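Local coordinates for protein transcription termination factor FttA (Pyrococcus horikoshii, PDB 3AF6) that probably terminates transcription genome-wide as a zinc-dependent ribonuclease that cuts nascent RNA where it leaves RNA polymerase, at residues P266-R270 with Y271-D275; R478-R481 with E482-K486; G593-R597 with R598-N602. One frame throughout, in Å; residues are numbered along the deposited sequence.

Three local contacts, each at a helix end, sample the metallo-beta-lactamase and beta-CASP parts of the chain; none lies in the KH region. Interaction 1, following helix 267-270, belongs to the N-terminal part of the metallo-beta-lactamase region. Interaction 2, at helix 478-482, lies in the beta-CASP insertion, and interaction 3, at the start of helix 597-606, comes where the chain returns to the metallo-beta-lactamase fold. They follow one another along the chain. Centres of interactions 1 and 2 are about 39 Å apart, on opposite sides of the chain's centre; those of interactions 2 and 3 are about 27 Å apart. Only interaction 3 reaches the zinc site; interactions 1 and 2 are structural packing.

Interaction 1: residues P266-R270 with Y271-D275; sequences PYLFR and YNLFD
Tyr267 and Tyr271, one helical turn apart, form an offset edge-to-face pair: the edge of Tyr271 turns toward one face of Tyr267, with ring centroids 4.9 Å apart and planes at 65°. Tyr267 CG lies anti to its backbone N (chi1 -175°) and Tyr271 CG beside its own, which brings the rings together. The extended chain of Arg270 runs along Tyr271, whose hydroxyl lies over one face of the guanidinium; such long, flat side chains pack with their polar ends at the partly exposed surface. Leu268 CD1 meets Leu273 CD1 at 3.9 Å, crossing at about a right angle, and Phe269 CZ lies 4.0 Å from Phe274 CD2.

A Schellman motif ends helix 267-270 and brings Leu273 and Phe274 back beside Leu268 and Phe269. Leu273 N donates to Leu268 O at 2.8 Å, and Asn272 N to Phe269 O at 2.9 Å. Asn272 has a positive phi of 53°, which asparagine tolerates better than most. Leu268 and Phe274 also pack on Ile252 of strand 251-253, and Phe269 meets His319. The carbonyls of Leu268 and Phe269 thus find donors in the turn as the chain leaves toward strand 278-280 with Leu268, Phe269 and Phe274 buried.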
loop_
_atom_site.group_PDB
_atom_site.type_symbol
_atom_site.label_atom_id
_atom_site.label_comp_id
_atom_site.label_asym_id
_atom_site.label_seq_id
_atom_site.Cartn_x
_atom_site.Cartn_y
_atom_site.Cartn_z
ATOM N N PRO A 266 -4.072 -5.373 11.694
ATOM C CA PRO A 266 -3.375 -5.757 12.927
ATOM C C PRO A 266 -4.304 -6.225 14.065
ATOM O O PRO A 266 -3.897 -6.998 14.937
ATOM C CB PRO A 266 -2.554 -4.512 13.260
ATOM C CG PRO A 266 -3.337 -3.418 12.661
ATOM C CD PRO A 266 -3.825 -3.961 11.363
ATOM N N TYR A 267 -5.554 -5.778 14.034
ATOM C CA TYR A 267 -6.544 -6.178 15.031
ATOM C C TYR A 267 -6.607 -7.700 15.078
ATOM O O TYR A 267 -6.828 -8.309 16.129
ATOM C CB TYR A 267 -7.917 -5.654 14.628
ATOM C CG TYR A 267 -9.014 -5.891 15.637
ATOM C CD1 TYR A 267 -9.238 -4.981 16.672
ATOM C CD2 TYR A 267 -9.868 -6.990 15.528
ATOM C CE1 TYR A 267 -10.287 -5.148 17.564
ATOM C CE2 TYR A 267 -10.923 -7.166 16.417
ATOM C CZ TYR A 267 -11.124 -6.239 17.429
ATOM O OH TYR A 267 -12.161 -6.391 18.318
ATOM N N LEU A 268 -6.411 -8.302 13.912
ATOM C CA LEU A 268 -6.461 -9.745 13.758
ATOM C C LEU A 268 -5.442 -10.485 14.604
ATOM O O LEU A 268 -5.723 -11.576 15.101
ATOM C CB LEU A 268 -6.276 -10.098 12.285
ATOM C CG LEU A 268 -7.447 -10.736 11.535
ATOM C CD1 LEU A 268 -8.795 -10.315 12.128
ATOM C CD2 LEU A 268 -7.330 -10.349 10.061
ATOM N N PHE A 269 -4.261 -9.895 14.762
ATOM C CA PHE A 269 -3.193 -10.507 15.543
ATOM C C PHE A 269 -3.385 -10.235 17.034
ATOM O O PHE A 269 -3.072 -11.075 17.875
ATOM C CB PHE A 269 -1.837 -9.976 15.064
ATOM C CG PHE A 269 -1.461 -10.432 13.678
ATOM C CD1 PHE A 269 -1.015 -11.726 13.455
ATOM C CD2 PHE A 269 -1.574 -9.573 12.593
ATOM C CE1 PHE A 269 -0.683 -12.169 12.164
ATOM C CE2 PHE A 269 -1.243 -10.007 11.297
ATOM C CZ PHE A 269 -0.797 -11.310 11.088
ATOM N N ARG A 270 -3.904 -9.056 17.358
ATOM C CA ARG A 270 -4.154 -8.692 18.745
ATOM C C ARG A 270 -4.953 -9.799 19.427
ATOM O O ARG A 270 -4.717 -10.109 20.586
ATOM C CB ARG A 270 -4.937 -7.378 18.815
ATOM C CG ARG A 270 -5.370 -6.978 20.225
ATOM C CD ARG A 270 -6.404 -5.867 20.182
ATOM N NE ARG A 270 -6.910 -5.524 21.507
ATOM C CZ ARG A 270 -8.022 -4.822 21.721
ATOM N NH1 ARG A 270 -8.746 -4.386 20.696
ATOM N NH2 ARG A 270 -8.420 -4.559 22.960
ATOM N N TYR A 271 -5.892 -10.393 18.688
ATOM C CA TYR A 271 -6.735 -11.469 19.204
ATOM C C TYR A 271 -6.364 -12.871 18.721
ATOM O O TYR A 271 -7.122 -13.812 18.915
ATOM C CB TYR A 271 -8.196 -11.200 18.857
ATOM C CG TYR A 271 -8.814 -10.060 19.636
ATOM C CD1 TYR A 271 -9.007 -10.151 21.020
ATOM C CD2 TYR A 271 -9.221 -8.899 18.993
ATOM C CE1 TYR A 271 -9.592 -9.108 21.739
ATOM C CE2 TYR A 271 -9.804 -7.855 19.694
ATOM C CZ TYR A 271 -9.992 -7.959 21.065
ATOM O OH TYR A 271 -10.597 -6.918 21.734
ATOM N N ASN A 272 -5.195 -13.020 18.111
ATOM C CA ASN A 272 -4.768 -14.323 17.609
ATOM C C ASN A 272 -5.787 -14.990 16.684
ATOM O O ASN A 272 -6.019 -16.197 16.770
ATOM C CB ASN A 272 -4.468 -15.268 18.765
ATOM C CG ASN A 272 -3.126 -15.006 19.383
ATOM O OD1 ASN A 272 -2.883 -13.925 19.921
ATOM N ND2 ASN A 272 -2.234 -15.993 19.308
ATOM N N LEU A 273 -6.382 -14.211 15.792
ATOM C CA LEU A 273 -7.365 -14.756 14.879
ATOM C C LEU A 273 -6.741 -15.233 13.581
ATOM O O LEU A 273 -7.426 -15.830 12.752
ATOM C CB LEU A 273 -8.437 -13.706 14.566
ATOM C CG LEU A 273 -9.240 -13.188 15.765
ATOM C CD1 LEU A 273 -10.231 -12.130 15.295
ATOM C CD2 LEU A 273 -9.963 -14.345 16.445
ATOM N N PHE A 274 -5.443 -15.005 13.408
ATOM C CA PHE A 274 -4.798 -15.383 12.163
ATOM C C PHE A 274 -3.283 -15.271 12.233
ATOM O O PHE A 274 -2.745 -14.383 12.900
ATOM C CB PHE A 274 -5.330 -14.458 11.067
ATOM C CG PHE A 274 -4.571 -14.514 9.768
ATOM C CD1 PHE A 274 -4.731 -15.583 8.890
ATOM C CD2 PHE A 274 -3.758 -13.448 9.384
ATOM C CE1 PHE A 274 -4.099 -15.588 7.641
ATOM C CE2 PHE A 274 -3.118 -13.440 8.140
ATOM C CZ PHE A 274 -3.291 -14.510 7.266
ATOM N N ASP A 275 -2.586 -16.191 11.577
ATOM C CA ASP A 275 -1.139 -16.098 11.525
ATOM C C ASP A 275 -0.619 -16.689 10.219
ATOM O O ASP A 275 0.370 -17.413 10.183
ATOM C CB ASP A 275 -0.475 -16.745 12.748
ATOM C CG ASP A 275 -0.428 -18.241 12.674
ATOM O OD1 ASP A 275 0.543 -18.810 13.220
ATOM O OD2 ASP A 275 -1.351 -18.846 12.090
#

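Interaction 2: residues R478-R481 with E482-K486; sequences RRLR and EQIFK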
loop_
_atom_site.group_PDB
_atom_site.type_symbol
_atom_site.label_atom_id
_atom_site.label_comp_id
_atom_site.label_asym_id
_atom_site.label_seq_id
_atom_site.Cartn_x
_atom_site.Cartn_y
_atom_site.Cartn_z
ATOM N N ARG A 478 7.401 6.752 -14.663
ATOM C CA ARG A 478 8.705 6.730 -15.304
ATOM C C ARG A 478 9.403 8.085 -15.278
ATOM O O ARG A 478 10.613 8.158 -15.077
ATOM C CB ARG A 478 8.556 6.250 -16.746
ATOM C CG ARG A 478 8.602 4.743 -16.876
ATOM C CD ARG A 478 8.052 4.275 -18.201
ATOM N NE ARG A 478 6.603 4.415 -18.272
ATOM C CZ ARG A 478 5.857 3.931 -19.261
ATOM N NH1 ARG A 478 6.420 3.276 -20.273
ATOM N NH2 ARG A 478 4.542 4.089 -19.229
ATOM N N ARG A 479 8.642 9.155 -15.473
ATOM C CA ARG A 479 9.221 10.490 -15.463
ATOM C C ARG A 479 9.781 10.821 -14.090
ATOM O O ARG A 479 10.989 11.000 -13.918
ATOM C CB ARG A 479 8.175 11.533 -15.855
ATOM C CG ARG A 479 8.751 12.929 -16.008
ATOM C CD ARG A 479 7.810 13.860 -16.763
ATOM N NE ARG A 479 6.877 14.551 -15.876
ATOM C CZ ARG A 479 6.001 15.467 -16.283
ATOM N NH1 ARG A 479 5.940 15.793 -17.571
ATOM N NH2 ARG A 479 5.199 16.069 -15.405
ATOM N N LEU A 480 8.893 10.893 -13.111
ATOM C CA LEU A 480 9.284 11.202 -11.748
ATOM C C LEU A 480 10.358 10.228 -11.263
ATOM O O LEU A 480 11.181 10.584 -10.425
ATOM C CB LEU A 480 8.060 11.130 -10.835
ATOM C CG LEU A 480 7.959 12.131 -9.687
ATOM C CD1 LEU A 480 6.661 11.892 -8.935
ATOM C CD2 LEU A 480 9.141 11.986 -8.763
ATOM N N ARG A 481 10.357 9.007 -11.795
ATOM C CA ARG A 481 11.335 8.004 -11.383
ATOM C C ARG A 481 12.756 8.361 -11.772
ATOM O O ARG A 481 13.635 8.464 -10.915
ATOM C CB ARG A 481 11.017 6.642 -11.984
ATOM C CG ARG A 481 11.971 5.573 -11.485
ATOM C CD ARG A 481 11.963 4.351 -12.363
ATOM N NE ARG A 481 10.610 4.038 -12.783
ATOM C CZ ARG A 481 10.264 2.902 -13.372
ATOM N NH1 ARG A 481 9.000 2.706 -13.728
ATOM N NH2 ARG A 481 11.178 1.961 -13.589
ATOM N N GLU A 482 12.983 8.522 -13.073
ATOM C CA GLU A 482 14.305 8.868 -13.588
ATOM C C GLU A 482 14.750 10.187 -12.952
ATOM O O GLU A 482 15.914 10.366 -12.594
ATOM C CB GLU A 482 14.250 9.002 -15.114
ATOM C CG GLU A 482 13.692 7.771 -15.833
ATOM C CD GLU A 482 14.571 6.530 -15.683
ATOM O OE1 GLU A 482 15.744 6.572 -16.115
ATOM O OE2 GLU A 482 14.089 5.508 -15.142
ATOM N N GLN A 483 13.799 11.102 -12.804
ATOM C CA GLN A 483 14.057 12.402 -12.207
ATOM C C GLN A 483 14.534 12.235 -10.766
ATOM O O GLN A 483 14.883 13.213 -10.107
ATOM C CB GLN A 483 12.777 13.234 -12.226
ATOM C CG GLN A 483 12.957 14.686 -11.828
ATOM C CD GLN A 483 11.661 15.459 -11.906
ATOM O OE1 GLN A 483 10.792 15.150 -12.724
ATOM N NE2 GLN A 483 11.527 16.484 -11.071
ATOM N N ILE A 484 14.536 10.996 -10.278
ATOM C CA ILE A 484 14.966 10.720 -8.914
ATOM C C ILE A 484 16.402 10.225 -8.881
ATOM O O ILE A 484 17.332 11.021 -8.776
ATOM C CB ILE A 484 14.073 9.651 -8.211
ATOM C CG1 ILE A 484 12.641 10.162 -8.046
ATOM C CG2 ILE A 484 14.657 9.303 -6.838
ATOM C CD1 ILE A 484 12.496 11.310 -7.082
ATOM N N PHE A 485 16.585 8.913 -8.991
ATOM C CA PHE A 485 17.923 8.350 -8.920
ATOM C C PHE A 485 18.900 8.801 -10.000
ATOM O O PHE A 485 20.013 9.235 -9.675
ATOM C CB PHE A 485 17.869 6.814 -8.846
ATOM C CG PHE A 485 17.115 6.156 -9.966
ATOM C CD1 PHE A 485 17.613 6.156 -11.264
ATOM C CD2 PHE A 485 15.923 5.490 -9.707
ATOM C CE1 PHE A 485 16.934 5.499 -12.293
ATOM C CE2 PHE A 485 15.236 4.830 -10.725
ATOM C CZ PHE A 485 15.742 4.834 -12.021
ATOM N N LYS A 486 18.501 8.725 -11.267
ATOM C CA LYS A 486 19.388 9.129 -12.354
ATOM C C LYS A 486 20.046 10.490 -12.114
ATOM O O LYS A 486 21.243 10.650 -12.361
ATOM C CB LYS A 486 18.636 9.111 -13.691
ATOM C CG LYS A 486 18.325 7.697 -14.181
ATOM C CD LYS A 486 19.596 6.831 -14.226
ATOM C CE LYS A 486 19.305 5.414 -14.697
ATOM N NZ LYS A 486 18.748 5.408 -16.073
#
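Backbone hydrogen bonds tie Arg478-Arg481 to Glu482-Lys486. Glu482 N donates to Arg478 O at 3.1 Å. One residue on, Gln483 N donates to Arg479 O at 3.0 Å. These i to i+4 bonds follow the ordinary alpha-helical pattern. A further bond, from Ile484 N to Arg481 O, is doubtful because that nitrogen sits too close to a neighbour.

Apolar contact is made by Leu480 and Ile484. Leu480 CD2 meets Ile484 CD1 at 3.8 Å, the two branched chains crossing obliquely, and both residues are buried, as suits their purely aliphatic side chains. Leu480 also packs on Leu375, in the metallo-beta-lactamase region. The helix itself belongs to the beta-CASP domain, and the chain that follows it leads to strand 497-499, an outermost strand of that domain's parallel sheet. This contact therefore sits where the two domains meet.

Arg481 and Phe485 combine aliphatic and aromatic packing. With Phe485 CG placed between the backbone N and the carbonyl carbon (chi1 56°), the ring turns back along the arginine, and Arg481 CD comes within 3.7 Å of Phe485 CE2. One face of the ring, toward its rim, looks onto Arg481 O.

Among the charges, Lys486 NZ forms a salt bridge with Glu482 OE1 at 3.2 Å, the oxygen accepting through its syn lone pair. The other carboxylate oxygen, Glu482 OE2, lies 4.5 Å from Arg481 NE but well out of the guanidinium plane, so any attraction is probably through charge, with no N-H pointing at the oxygen. Arg478 reaches away from the turn to a salt bridge with Glu377, while the nearest side-chain atom of Arg481 is about 4 Å from a bound sulfate, probably from the crystallisation liquor.

Interaction 3: residues G593-R597 with R598-N602; sequences GHADR and RELMN. With SO4 (sulfate ion), chain G.
Asp596 and Glu599 meet through different first torsions: Asp596 CG stands between its backbone N and carbonyl carbon (chi1 80°), whereas Glu599 CG lies anti to the carbonyl carbon (chi1 -63°). The result is a capping box at the start of helix 597-606. Asp596, the N-cap, accepts from Glu599 N through OD1 at 2.9 Å. In return Asp596 N gives a weak bond to Glu599 OE2 at 3.2 Å. Aspartate suits the cap because its short carboxylate reaches a first-turn amide that has no helical acceptor. The carboxylates, with Asp596 OD1 3.7 Å from Glu599 OE2, probably repel; the salt bridge of Glu599 to Lys369 would ease this, and Gln402 N satisfies Asp596 OD2.

In the loop before the helix, Ala595 CB, a small methyl, fits against Glu599 CB and lies 3.7 Å from Leu600 CD2. Arg597 runs alongside Met601 and salt-bridges Asp626 on helix 621-635.

The loop carries His594, consistent with motif B of beta-CASP nucleases, to the zinc site beside the ligands Asp367 and His618. Glu392 accepts from His594 ND1, orienting the ring, and His594 NE2 donates at 2.8 Å to O4 of a sulfate probably from the crystallisation liquor.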
loop_
_atom_site.group_PDB
_atom_site.type_symbol
_atom_site.label_atom_id
_atom_site.label_comp_id
_atom_site.label_asym_id
_atom_site.label_seq_id
_atom_site.Cartn_x
_atom_site.Cartn_y
_atom_site.Cartn_z
ATOM N N GLY A 593 -7.455 10.969 -6.222
ATOM C CA GLY A 593 -6.722 9.771 -6.574
ATOM C C GLY A 593 -7.718 8.721 -7.051
ATOM O O GLY A 593 -7.358 7.564 -7.257
ATOM N N HIS A 594 -8.975 9.131 -7.212
ATOM C CA HIS A 594 -10.053 8.243 -7.664
ATOM C C HIS A 594 -10.471 8.505 -9.104
ATOM O O HIS A 594 -10.580 9.666 -9.521
ATOM C CB HIS A 594 -11.311 8.435 -6.824
ATOM C CG HIS A 594 -11.266 7.781 -5.485
ATOM N ND1 HIS A 594 -11.238 6.414 -5.329
ATOM C CD2 HIS A 594 -11.284 8.306 -4.238
ATOM C CE1 HIS A 594 -11.239 6.124 -4.041
ATOM N NE2 HIS A 594 -11.267 7.253 -3.359
ATOM N N ALA A 595 -10.725 7.439 -9.863
ATOM C CA ALA A 595 -11.196 7.626 -11.229
ATOM C C ALA A 595 -12.573 8.280 -11.085
ATOM O O ALA A 595 -13.358 7.897 -10.210
ATOM C CB ALA A 595 -11.325 6.293 -11.931
ATOM N N ASP A 596 -12.872 9.285 -11.899
ATOM C CA ASP A 596 -14.180 9.908 -11.786
ATOM C C ASP A 596 -15.168 9.122 -12.654
ATOM O O ASP A 596 -14.785 8.107 -13.242
ATOM C CB ASP A 596 -14.092 11.392 -12.156
ATOM C CG ASP A 596 -14.072 11.643 -13.645
ATOM O OD1 ASP A 596 -13.788 10.705 -14.437
ATOM O OD2 ASP A 596 -14.336 12.815 -14.013
ATOM N N ARG A 597 -16.428 9.552 -12.713
ATOM C CA ARG A 597 -17.438 8.835 -13.490
ATOM C C ARG A 597 -16.943 8.454 -14.878
ATOM O O ARG A 597 -16.942 7.274 -15.239
ATOM C CB ARG A 597 -18.733 9.664 -13.592
ATOM C CG ARG A 597 -19.741 9.199 -14.668
ATOM C CD ARG A 597 -20.030 7.707 -14.596
ATOM N NE ARG A 597 -21.404 7.415 -14.193
ATOM C CZ ARG A 597 -22.379 7.045 -15.023
ATOM N NH1 ARG A 597 -23.590 6.801 -14.552
ATOM N NH2 ARG A 597 -22.148 6.909 -16.320
ATOM N N ARG A 598 -16.516 9.450 -15.649
ATOM C CA ARG A 598 -16.017 9.222 -16.998
ATOM C C ARG A 598 -14.867 8.200 -17.018
ATOM O O ARG A 598 -14.838 7.307 -17.860
ATOM C CB ARG A 598 -15.555 10.557 -17.594
ATOM C CG ARG A 598 -15.098 10.521 -19.044
ATOM C CD ARG A 598 -14.573 11.904 -19.435
ATOM N NE ARG A 598 -14.178 12.032 -20.844
ATOM C CZ ARG A 598 -13.246 11.293 -21.453
ATOM N NH1 ARG A 598 -12.592 10.340 -20.788
ATOM N NH2 ARG A 598 -12.949 11.528 -22.730
ATOM N N GLU A 599 -13.925 8.332 -16.088
ATOM C CA GLU A 599 -12.794 7.418 -16.029
ATOM C C GLU A 599 -13.227 5.992 -15.747
ATOM O O GLU A 599 -12.689 5.049 -16.332
ATOM C CB GLU A 599 -11.799 7.837 -14.941
ATOM C CG GLU A 599 -11.142 9.164 -15.146
ATOM C CD GLU A 599 -10.105 9.443 -14.080
ATOM O OE1 GLU A 599 -9.147 8.639 -13.951
ATOM O OE2 GLU A 599 -10.247 10.467 -13.373
ATOM N N LEU A 600 -14.179 5.828 -14.830
ATOM C CA LEU A 600 -14.643 4.493 -14.491
ATOM C C LEU A 600 -15.282 3.847 -15.716
ATOM O O LEU A 600 -14.962 2.714 -16.060
ATOM C CB LEU A 600 -15.637 4.541 -13.322
ATOM C CG LEU A 600 -15.138 5.022 -11.944
ATOM C CD1 LEU A 600 -16.341 5.225 -11.038
ATOM C CD2 LEU A 600 -14.154 4.033 -11.317
ATOM N N MET A 601 -16.171 4.568 -16.388
ATOM C CA MET A 601 -16.815 4.008 -17.563
ATOM C C MET A 601 -15.752 3.680 -18.594
ATOM O O MET A 601 -15.760 2.599 -19.195
ATOM C CB MET A 601 -17.828 4.992 -18.149
ATOM C CG MET A 601 -19.083 5.215 -17.296
ATOM S SD MET A 601 -20.198 3.766 -17.104
ATOM C CE MET A 601 -21.076 3.767 -18.668
ATOM N N ASN A 602 -14.816 4.601 -18.778
ATOM C CA ASN A 602 -13.753 4.402 -19.755
ATOM C C ASN A 602 -12.862 3.216 -19.407
ATOM O O ASN A 602 -12.280 2.593 -20.289
ATOM C CB ASN A 602 -12.910 5.672 -19.887
ATOM C CG ASN A 602 -11.783 5.519 -20.886
ATOM O OD1 ASN A 602 -10.635 5.847 -20.594
ATOM N ND2 ASN A 602 -12.102 5.020 -22.072
HETATM S S SO4 G . -11.513 7.088 -0.209
HETATM O O1 SO4 G . -11.565 7.237 1.255
HETATM O O2 SO4 G . -10.987 5.757 -0.547
HETATM O O3 SO4 G . -12.867 7.241 -0.764
HETATM O O4 SO4 G . -10.628 8.119 -0.778
#